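Local coordinates for protein EvdO2 (Micromonospora carbonacea, PDB 4XAC) that probably acts as a metal-dependent 2-oxoglutarate oxygenase of the phytanoyl-CoA dioxygenase family, possibly in natural product biosynthesis, at residues P27-E32 with G204-H209. Sequence-based numbering, arbitrary orientation.
Sequences PQVASE and GGAVVH. With AKG (2-oxoglutaric acid), chain D.
Gly204 O receives two successive amides from the 27-32 loop; in this cupin-type double-stranded beta-helix the loop, which follows strand 23-26, is thereby tied to the residues leading into the antiparallel partner strand 206-210. Val29 N lies 2.8 Å from Gly204 O on a bent bond (137° at the hydrogen). Ala30 N, 3.1 Å from the same Gly204 O, is straighter and meets a lone pair in the carbonyl plane. Gly204, with no side chain, lies close to Ala30 O and Gln28 NE2. Beside this grip, Val29 CG1 packs 3.7 Å from Ala206 CB, and both side chains touch Thr148 of strand 139-149. Gln28 NE2 holds the loop, its amide nearly coplanar with both acceptors, 2.9 Å from Ala30 O and 3.1 Å from Glu32 OE2, the latter met on its anti side. Along the strand, His209 reaches the cosubstrate site, ND1 bonded to Tyr162 OH and NE2 to both Asp131 OD2 and 2-oxoglutarate. Losing the ring to an alanine at His209 would probably deprive Tyr162 OH and Asp131 OD2 of their common partner and leave the cosubstrate carboxylate less firmly placed. A chi1 of 58° folds the imidazole back over its own backbone and turns its edge to 2-oxoglutarate, NE2 donating to O2 at a long 3.3 Å.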
ATOM      1  N   PRO A  27      -4.738  13.309  -6.559  1.00 18.15           N
ATOM      2  CA  PRO A  27      -3.785  13.523  -7.662  1.00 21.95           C
ATOM      3  C   PRO A  27      -2.402  14.026  -7.242  1.00 22.02           C
ATOM      4  O   PRO A  27      -1.420  13.687  -7.911  1.00 20.59           O
ATOM      5  CB  PRO A  27      -4.494  14.566  -8.536  1.00 21.46           C
ATOM      6  CG  PRO A  27      -5.945  14.322  -8.288  1.00 23.86           C
ATOM      7  CD  PRO A  27      -6.020  14.001  -6.810  1.00 19.98           C
ATOM      8  N   GLN A  28      -2.315  14.823  -6.183  1.00 21.43           N
ATOM      9  CA  GLN A  28      -1.012  15.324  -5.743  1.00 21.75           C
ATOM     10  C   GLN A  28      -0.948  15.491  -4.217  1.00 23.37           C
ATOM     11  O   GLN A  28      -1.258  16.552  -3.686  1.00 26.41           O
ATOM     12  CB  GLN A  28      -0.698  16.648  -6.436  1.00 24.55           C
ATOM     13  CG  GLN A  28       0.698  17.201  -6.127  1.00 29.34           C
ATOM     14  CD  GLN A  28       1.561  17.295  -7.355  1.00 28.95           C
ATOM     15  OE1 GLN A  28       1.127  17.816  -8.380  1.00 26.87           O
ATOM     16  NE2 GLN A  28       2.798  16.793  -7.264  1.00 25.87           N
ATOM     17  N   VAL A  29      -0.547  14.438  -3.519  1.00 18.90           N
ATOM     18  CA  VAL A  29      -0.429  14.475  -2.051  1.00 21.52           C
ATOM     19  C   VAL A  29       0.986  14.886  -1.611  1.00 24.84           C
ATOM     20  O   VAL A  29       1.185  15.350  -0.483  1.00 27.49           O
ATOM     21  CB  VAL A  29      -0.792  13.103  -1.411  1.00 25.48           C
ATOM     22  CG1 VAL A  29       0.386  12.153  -1.430  1.00 25.83           C
ATOM     23  CG2 VAL A  29      -1.251  13.285   0.034  1.00 33.67           C
ATOM     24  N   ALA A  30       1.959  14.702  -2.505  1.00 24.32           N
ATOM     25  CA  ALA A  30       3.328  15.186  -2.313  1.00 22.02           C
ATOM     26  C   ALA A  30       3.724  16.125  -3.448  1.00 28.57           C
ATOM     27  O   ALA A  30       3.445  15.837  -4.614  1.00 26.32           O
ATOM     28  CB  ALA A  30       4.321  14.017  -2.225  1.00 20.78           C
ATOM     29  N   SER A  31       4.358  17.246  -3.106  1.00 25.34           N
ATOM     30  CA  SER A  31       4.869  18.173  -4.111  1.00 29.16           C
ATOM     31  C   SER A  31       6.002  17.529  -4.890  1.00 32.45           C
ATOM     32  O   SER A  31       6.566  16.531  -4.454  1.00 26.50           O
ATOM     33  CB  SER A  31       5.365  19.464  -3.467  1.00 34.19           C
ATOM     34  OG  SER A  31       6.543  19.225  -2.714  1.00 33.74           O
ATOM     35  N   GLU A  32       6.371  18.122  -6.021  1.00 34.53           N
ATOM     36  CA  GLU A  32       7.464  17.564  -6.805  1.00 40.22           C
ATOM     37  C   GLU A  32       8.780  17.632  -6.035  1.00 32.56           C
ATOM     38  O   GLU A  32       9.614  16.741  -6.157  1.00 33.53           O
ATOM     39  CB  GLU A  32       7.576  18.269  -8.162  1.00 53.35           C
ATOM     40  CG  GLU A  32       6.479  17.837  -9.155  1.00 61.06           C
ATOM     41  CD  GLU A  32       6.307  16.311  -9.236  1.00 59.99           C
ATOM     42  OE1 GLU A  32       7.312  15.604  -9.491  1.00 61.82           O
ATOM     43  OE2 GLU A  32       5.165  15.816  -9.045  1.00 41.47           O
ATOM     44  N   GLY A 204       3.802  11.575  -7.089  1.00 23.25           N
ATOM     45  CA  GLY A 204       3.320  12.423  -6.011  1.00 20.98           C
ATOM     46  C   GLY A 204       1.835  12.258  -5.778  1.00 21.07           C
ATOM     47  O   GLY A 204       1.296  12.790  -4.799  1.00 23.03           O
ATOM     48  N   GLY A 205       1.173  11.516  -6.666  1.00 18.90           N
ATOM     49  CA  GLY A 205      -0.229  11.169  -6.467  1.00 17.59           C
ATOM     50  C   GLY A 205      -0.328  10.034  -5.459  1.00 19.24           C
ATOM     51  O   GLY A 205       0.659   9.375  -5.169  1.00 21.28           O
ATOM     52  N   ALA A 206      -1.520   9.806  -4.922  1.00 19.96           N
ATOM     53  CA  ALA A 206      -1.720   8.703  -4.001  1.00 21.23           C
ATOM     54  C   ALA A 206      -3.106   8.146  -4.146  1.00 19.85           C
ATOM     55  O   ALA A 206      -4.043   8.844  -4.579  1.00 19.51           O
ATOM     56  CB  ALA A 206      -1.482   9.151  -2.542  1.00 17.21           C
ATOM     57  N   VAL A 207      -3.245   6.886  -3.755  1.00 16.36           N
ATOM     58  CA  VAL A 207      -4.560   6.312  -3.545  1.00 19.92           C
ATOM     59  C   VAL A 207      -4.675   5.977  -2.059  1.00 20.69           C
ATOM     60  O   VAL A 207      -3.671   5.685  -1.386  1.00 19.39           O
ATOM     61  CB  VAL A 207      -4.811   5.068  -4.436  1.00 20.57           C
ATOM     62  CG1 VAL A 207      -5.053   5.488  -5.882  1.00 25.83           C
ATOM     63  CG2 VAL A 207      -3.636   4.097  -4.355  1.00 19.18           C
ATOM     64  N   VAL A 208      -5.900   6.053  -1.558  1.00 17.61           N
ATOM     65  CA  VAL A 208      -6.218   5.800  -0.158  1.00 14.44           C
ATOM     66  C   VAL A 208      -7.235   4.675  -0.128  1.00 19.16           C
ATOM     67  O   VAL A 208      -8.244   4.765  -0.816  1.00 19.61           O
ATOM     68  CB  VAL A 208      -6.835   7.049   0.529  1.00 16.89           C
ATOM     69  CG1 VAL A 208      -7.044   6.800   2.049  1.00 20.31           C
ATOM     70  CG2 VAL A 208      -5.978   8.286   0.283  1.00 17.67           C
ATOM     71  N   HIS A 209      -7.008   3.624   0.652  1.00 16.86           N
ATOM     72  CA  HIS A 209      -8.051   2.600   0.747  1.00 15.81           C
ATOM     73  C   HIS A 209      -8.251   2.054   2.153  1.00 15.25           C
ATOM     74  O   HIS A 209      -7.304   1.919   2.936  1.00 19.49           O
ATOM     75  CB  HIS A 209      -7.786   1.417  -0.226  1.00 17.97           C
ATOM     76  CG  HIS A 209      -6.473   0.721  -0.040  1.00 19.17           C
ATOM     77  ND1 HIS A 209      -5.352   1.039  -0.781  1.00 20.52           N
ATOM     78  CD2 HIS A 209      -6.111  -0.315   0.763  1.00 18.60           C
ATOM     79  CE1 HIS A 209      -4.348   0.262  -0.419  1.00 19.28           C
ATOM     80  NE2 HIS A 209      -4.782  -0.574   0.511  1.00 20.23           N
TER
HETATM   81  C1  AKG D 303      -1.275  -2.001  -0.088  0.78 20.60           C
HETATM   82  O1  AKG D 303      -0.777  -0.841  -0.053  0.78 19.03           O
HETATM   83  O2  AKG D 303      -2.072  -2.404   0.796  0.78 14.91           O
HETATM   84  C2  AKG D 303      -0.889  -2.938  -1.181  0.78 21.36           C
HETATM   85  O5  AKG D 303      -1.292  -4.098  -1.162  0.78 17.25           O
HETATM   86  C3  AKG D 303       0.013  -2.459  -2.267  0.78 20.27           C
HETATM   87  C4  AKG D 303       0.378  -3.419  -3.354  0.78 17.66           C
HETATM   88  C5  AKG D 303       1.418  -2.987  -4.340  0.78 25.72           C
HETATM   89  O3  AKG D 303       1.952  -1.851  -4.236  0.78 26.83           O
HETATM   90  O4  AKG D 303       1.765  -3.751  -5.282  0.78 25.62           O